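Long-range contact in RimK domain protein ATP-grasp (Sphaerobacter thermophilus, PDB 5I47), which probably binds ATP and a metal ion and, as an ATP-grasp enzyme of the RimK/LysX kind, is thought to ligate an amino acid to a carboxylate substrate: residues I122-L131 / V142-A151. Sequence-based numbering, arbitrary orientation.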
ATOM      1  N   ILE B 122      -6.658 -17.748 -15.085  1.00 43.56           N
ATOM      2  CA  ILE B 122      -7.370 -18.960 -14.689  1.00 43.17           C
ATOM      3  C   ILE B 122      -7.260 -20.027 -15.774  1.00 45.06           C
ATOM      4  O   ILE B 122      -7.141 -21.224 -15.481  1.00 43.02           O
ATOM      5  CB  ILE B 122      -8.836 -18.627 -14.363  1.00 34.94           C
ATOM      6  CG1 ILE B 122      -8.935 -17.923 -13.010  1.00 31.14           C
ATOM      7  CG2 ILE B 122      -9.688 -19.873 -14.386  1.00 34.73           C
ATOM      8  CD1 ILE B 122     -10.344 -17.518 -12.639  1.00 30.19           C
ATOM      9  N   ALA B 123      -7.286 -19.612 -17.041  1.00 50.18           N
ATOM     10  CA  ALA B 123      -7.106 -20.562 -18.132  1.00 51.56           C
ATOM     11  C   ALA B 123      -5.703 -21.155 -18.119  1.00 56.64           C
ATOM     12  O   ALA B 123      -5.529 -22.357 -18.350  1.00 61.00           O
ATOM     13  CB  ALA B 123      -7.391 -19.883 -19.470  1.00 48.48           C
ATOM     14  N   GLU B 124      -4.694 -20.329 -17.837  1.00 54.35           N
ATOM     15  CA  GLU B 124      -3.313 -20.801 -17.863  1.00 48.72           C
ATOM     16  C   GLU B 124      -3.001 -21.677 -16.655  1.00 49.59           C
ATOM     17  O   GLU B 124      -2.400 -22.748 -16.792  1.00 54.41           O
ATOM     18  CB  GLU B 124      -2.356 -19.612 -17.920  1.00 42.96           C
ATOM     19  CG  GLU B 124      -0.902 -20.007 -17.778  1.00 43.58           C
ATOM     20  CD  GLU B 124       0.002 -18.818 -17.574  1.00 46.55           C
ATOM     21  OE1 GLU B 124      -0.516 -17.736 -17.223  1.00 48.77           O
ATOM     22  OE2 GLU B 124       1.227 -18.961 -17.771  1.00 47.48           O
ATOM     23  N   ILE B 125      -3.390 -21.231 -15.459  1.00 48.34           N
ATOM     24  CA  ILE B 125      -3.095 -21.997 -14.251  1.00 49.05           C
ATOM     25  C   ILE B 125      -3.985 -23.230 -14.169  1.00 55.44           C
ATOM     26  O   ILE B 125      -3.530 -24.321 -13.797  1.00 62.91           O
ATOM     27  CB  ILE B 125      -3.247 -21.103 -13.007  1.00 45.92           C
ATOM     28  CG1 ILE B 125      -2.211 -19.978 -13.023  1.00 44.90           C
ATOM     29  CG2 ILE B 125      -3.138 -21.928 -11.735  1.00 44.87           C
ATOM     30  CD1 ILE B 125      -2.307 -19.050 -11.834  1.00 46.17           C
ATOM     31  N   GLY B 126      -5.259 -23.083 -14.524  1.00 47.58           N
ATOM     32  CA  GLY B 126      -6.207 -24.173 -14.424  1.00 43.85           C
ATOM     33  C   GLY B 126      -6.813 -24.257 -13.040  1.00 44.59           C
ATOM     34  O   GLY B 126      -6.142 -23.958 -12.048  1.00 48.26           O
ATOM     35  N   TYR B 127      -8.077 -24.664 -12.955  1.00 46.69           N
ATOM     36  CA  TYR B 127      -8.773 -24.782 -11.674  1.00 46.39           C
ATOM     37  C   TYR B 127      -8.183 -25.884 -10.791  1.00 54.61           C
ATOM     38  O   TYR B 127      -7.687 -26.886 -11.305  1.00 58.64           O
ATOM     39  CB  TYR B 127     -10.257 -25.046 -11.907  1.00 40.93           C
ATOM     40  CG  TYR B 127     -10.974 -23.915 -12.597  1.00 42.08           C
ATOM     41  CD1 TYR B 127     -11.407 -22.806 -11.881  1.00 39.63           C
ATOM     42  CD2 TYR B 127     -11.223 -23.957 -13.962  1.00 46.83           C
ATOM     43  CE1 TYR B 127     -12.067 -21.767 -12.508  1.00 41.13           C
ATOM     44  CE2 TYR B 127     -11.884 -22.922 -14.599  1.00 46.95           C
ATOM     45  CZ  TYR B 127     -12.308 -21.833 -13.866  1.00 45.35           C
ATOM     46  OH  TYR B 127     -12.961 -20.797 -14.495  1.00 47.07           O
ATOM     47  N   PRO B 128      -8.239 -25.706  -9.455  1.00 54.88           N
ATOM     48  CA  PRO B 128      -8.780 -24.527  -8.774  1.00 50.03           C
ATOM     49  C   PRO B 128      -7.727 -23.448  -8.544  1.00 47.71           C
ATOM     50  O   PRO B 128      -6.531 -23.712  -8.684  1.00 44.13           O
ATOM     51  CB  PRO B 128      -9.270 -25.099  -7.445  1.00 47.08           C
ATOM     52  CG  PRO B 128      -8.272 -26.172  -7.146  1.00 47.68           C
ATOM     53  CD  PRO B 128      -7.853 -26.753  -8.490  1.00 51.96           C
ATOM     54  N   VAL B 129      -8.181 -22.240  -8.207  1.00 48.28           N
ATOM     55  CA  VAL B 129      -7.315 -21.113  -7.875  1.00 42.99           C
ATOM     56  C   VAL B 129      -7.954 -20.339  -6.730  1.00 42.86           C
ATOM     57  O   VAL B 129      -9.110 -20.563  -6.365  1.00 45.46           O
ATOM     58  CB  VAL B 129      -7.072 -20.177  -9.080  1.00 39.93           C
ATOM     59  CG1 VAL B 129      -6.366 -20.911 -10.205  1.00 39.42           C
ATOM     60  CG2 VAL B 129      -8.386 -19.586  -9.566  1.00 37.93           C
ATOM     61  N   VAL B 130      -7.187 -19.412  -6.160  1.00 42.22           N
ATOM     62  CA  VAL B 130      -7.680 -18.494  -5.140  1.00 38.79           C
ATOM     63  C   VAL B 130      -7.416 -17.066  -5.598  1.00 36.38           C
ATOM     64  O   VAL B 130      -6.382 -16.780  -6.211  1.00 35.76           O
ATOM     65  CB  VAL B 130      -7.033 -18.751  -3.763  1.00 38.58           C
ATOM     66  CG1 VAL B 130      -7.549 -20.041  -3.166  1.00 40.06           C
ATOM     67  CG2 VAL B 130      -5.521 -18.794  -3.882  1.00 38.34           C
ATOM     68  N   LEU B 131      -8.364 -16.177  -5.317  1.00 34.68           N
ATOM     69  CA  LEU B 131      -8.213 -14.752  -5.578  1.00 32.73           C
ATOM     70  C   LEU B 131      -7.802 -14.055  -4.291  1.00 33.22           C
ATOM     71  O   LEU B 131      -8.477 -14.188  -3.266  1.00 36.05           O
ATOM     72  CB  LEU B 131      -9.506 -14.131  -6.111  1.00 32.35           C
ATOM     73  CG  LEU B 131     -10.098 -14.641  -7.426  1.00 33.27           C
ATOM     74  CD1 LEU B 131     -11.230 -13.735  -7.861  1.00 33.73           C
ATOM     75  CD2 LEU B 131      -9.041 -14.729  -8.504  1.00 32.30           C
ATOM     76  N   VAL B 142      -9.790 -14.145   1.191  1.00 36.06           N
ATOM     77  CA  VAL B 142      -9.324 -15.044   0.142  1.00 36.91           C
ATOM     78  C   VAL B 142     -10.495 -15.855  -0.392  1.00 41.59           C
ATOM     79  O   VAL B 142     -11.334 -16.346   0.372  1.00 49.26           O
ATOM     80  CB  VAL B 142      -8.205 -15.951   0.678  1.00 36.89           C
ATOM     81  CG1 VAL B 142      -7.647 -16.827  -0.434  1.00 38.24           C
ATOM     82  CG2 VAL B 142      -7.102 -15.106   1.301  1.00 36.34           C
ATOM     83  N   ALA B 143     -10.563 -15.989  -1.716  1.00 41.30           N
ATOM     84  CA  ALA B 143     -11.740 -16.520  -2.396  1.00 43.77           C
ATOM     85  C   ALA B 143     -11.356 -17.745  -3.218  1.00 47.58           C
ATOM     86  O   ALA B 143     -10.614 -17.631  -4.199  1.00 49.57           O
ATOM     87  CB  ALA B 143     -12.372 -15.447  -3.281  1.00 40.76           C
ATOM     88  N   LEU B 144     -11.876 -18.910  -2.834  1.00 47.38           N
ATOM     89  CA  LEU B 144     -11.604 -20.140  -3.565  1.00 47.92           C
ATOM     90  C   LEU B 144     -12.492 -20.232  -4.801  1.00 47.74           C
ATOM     91  O   LEU B 144     -13.685 -19.924  -4.751  1.00 48.59           O
ATOM     92  CB  LEU B 144     -11.820 -21.357  -2.665  1.00 50.71           C
ATOM     93  CG  LEU B 144     -11.680 -22.741  -3.309  1.00 52.03           C
ATOM     94  CD1 LEU B 144     -10.291 -22.948  -3.891  1.00 52.36           C
ATOM     95  CD2 LEU B 144     -12.014 -23.838  -2.305  1.00 50.58           C
ATOM     96  N   VAL B 145     -11.894 -20.651  -5.915  1.00 47.83           N
ATOM     97  CA  VAL B 145     -12.559 -20.696  -7.217  1.00 49.23           C
ATOM     98  C   VAL B 145     -12.333 -22.092  -7.782  1.00 52.78           C
ATOM     99  O   VAL B 145     -11.240 -22.399  -8.274  1.00 53.42           O
ATOM    100  CB  VAL B 145     -12.034 -19.621  -8.177  1.00 45.98           C
ATOM    101  CG1 VAL B 145     -12.695 -19.746  -9.539  1.00 43.64           C
ATOM    102  CG2 VAL B 145     -12.261 -18.237  -7.600  1.00 43.06           C
ATOM    103  N   GLU B 146     -13.359 -22.942  -7.727  1.00 57.39           N
ATOM    104  CA  GLU B 146     -13.222 -24.307  -8.219  1.00 58.33           C
ATOM    105  C   GLU B 146     -13.547 -24.439  -9.701  1.00 55.83           C
ATOM    106  O   GLU B 146     -13.000 -25.323 -10.368  1.00 54.79           O
ATOM    107  CB  GLU B 146     -14.123 -25.257  -7.424  1.00 65.37           C
ATOM    108  CG  GLU B 146     -14.178 -24.988  -5.931  1.00 73.17           C
ATOM    109  CD  GLU B 146     -15.318 -24.061  -5.552  1.00 79.25           C
ATOM    110  OE1 GLU B 146     -15.622 -23.136  -6.336  1.00 78.76           O
ATOM    111  OE2 GLU B 146     -15.919 -24.265  -4.474  1.00 82.19           O
ATOM    112  N   ASP B 147     -14.420 -23.585 -10.230  1.00 50.96           N
ATOM    113  CA  ASP B 147     -14.853 -23.688 -11.617  1.00 54.61           C
ATOM    114  C   ASP B 147     -15.296 -22.312 -12.099  1.00 59.68           C
ATOM    115  O   ASP B 147     -15.295 -21.336 -11.342  1.00 60.43           O
ATOM    116  CB  ASP B 147     -15.973 -24.718 -11.758  1.00 49.79           C
ATOM    117  CG  ASP B 147     -17.115 -24.448 -10.811  1.00 47.82           C
ATOM    118  OD1 ASP B 147     -17.924 -23.545 -11.101  1.00 46.53           O
ATOM    119  OD2 ASP B 147     -17.202 -25.124  -9.766  1.00 51.55           O
ATOM    120  N   GLN B 148     -15.696 -22.245 -13.374  1.00 61.48           N
ATOM    121  CA  GLN B 148     -16.029 -20.957 -13.979  1.00 61.34           C
ATOM    122  C   GLN B 148     -17.233 -20.305 -13.311  1.00 60.35           C
ATOM    123  O   GLN B 148     -17.285 -19.075 -13.203  1.00 62.46           O
ATOM    124  CB  GLN B 148     -16.281 -21.120 -15.478  1.00 64.14           C
ATOM    125  CG  GLN B 148     -16.550 -19.798 -16.193  1.00 66.86           C
ATOM    126  CD  GLN B 148     -16.759 -19.963 -17.685  1.00 66.56           C
ATOM    127  OE1 GLN B 148     -15.847 -20.359 -18.412  1.00 69.25           O
ATOM    128  NE2 GLN B 148     -17.968 -19.659 -18.150  1.00 61.98           N
ATOM    129  N   ASP B 149     -18.209 -21.102 -12.866  1.00 58.28           N
ATOM    130  CA  ASP B 149     -19.350 -20.535 -12.154  1.00 59.57           C
ATOM    131  C   ASP B 149     -18.908 -19.839 -10.875  1.00 55.23           C
ATOM    132  O   ASP B 149     -19.433 -18.775 -10.523  1.00 53.59           O
ATOM    133  CB  ASP B 149     -20.376 -21.624 -11.841  1.00 67.40           C
ATOM    134  CG  ASP B 149     -21.373 -21.822 -12.960  1.00 73.84           C
ATOM    135  OD1 ASP B 149     -21.109 -22.646 -13.861  1.00 74.40           O
ATOM    136  OD2 ASP B 149     -22.424 -21.148 -12.936  1.00 77.58           O
ATOM    137  N   ALA B 150     -17.944 -20.425 -10.164  1.00 54.38           N
ATOM    138  CA  ALA B 150     -17.374 -19.746  -9.007  1.00 54.03           C
ATOM    139  C   ALA B 150     -16.594 -18.510  -9.432  1.00 51.22           C
ATOM    140  O   ALA B 150     -16.618 -17.485  -8.740  1.00 50.57           O
ATOM    141  CB  ALA B 150     -16.480 -20.706  -8.223  1.00 55.28           C
ATOM    142  N   ALA B 151     -15.908 -18.587 -10.575  1.00 52.36           N
ATOM    143  CA  ALA B 151     -15.135 -17.447 -11.057  1.00 54.95           C
ATOM    144  C   ALA B 151     -16.045 -16.279 -11.417  1.00 59.66           C
ATOM    145  O   ALA B 151     -15.827 -15.147 -10.969  1.00 60.83           O
ATOM    146  CB  ALA B 151     -14.282 -17.863 -12.258  1.00 53.45           C
TER
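Val129 and Leu131 pair with Val145 and Ala143 in an antiparallel beta hairpin of the RimK-like ATP-grasp domain, and the helices flanking the two strands pack on the same side of the sheet, Ile122 CD1 lying 4.0 Å from Ala151 CB. The hairpin illustrates how an edge strand is secured by backbone bonds and by one aromatic ring near its end. Four hydrogen bonds join the strands; the one from Val145 N to Val129 O measures 2.8 Å, and the carbonyl of Val129 points almost straight at its donor.

Beyond the last pair, Tyr127, just ahead of a cis-proline, lays its ring against the backbone of Glu146 to Gln148, where the chain enters helix 148-160. Tyr127 CB lies 3.2 Å from Glu146 O, which also faces CG and CD1, obliquely to the ring; Val145 O sits at the ring edge. Tyr127 CE1 comes to 3.3 Å from Asp147 C and also meets Val145 CG1, the methyl anti to the valine's backbone N (chi1 177°). CZ approaches Gln148 N, and the OH ends beside Gln148 CA. Asp147 CA lies over one face in a CH-pi contact, 3.7 Å from the Tyr127 ring centroid. Were Tyr127 an alanine, Asp147 CA would probably lose its aromatic partner and a gap would be likely to open between Val145 CG1 and Ala151 CB.

On the sheet face carrying Val129, Leu131, Ala143 and Val145, Ile154 and Val169 extend the apolar layer. Asp147 N-caps the helix, its OD1 accepting from Ala150 N at 3.3 Å, from above the carboxylate plane.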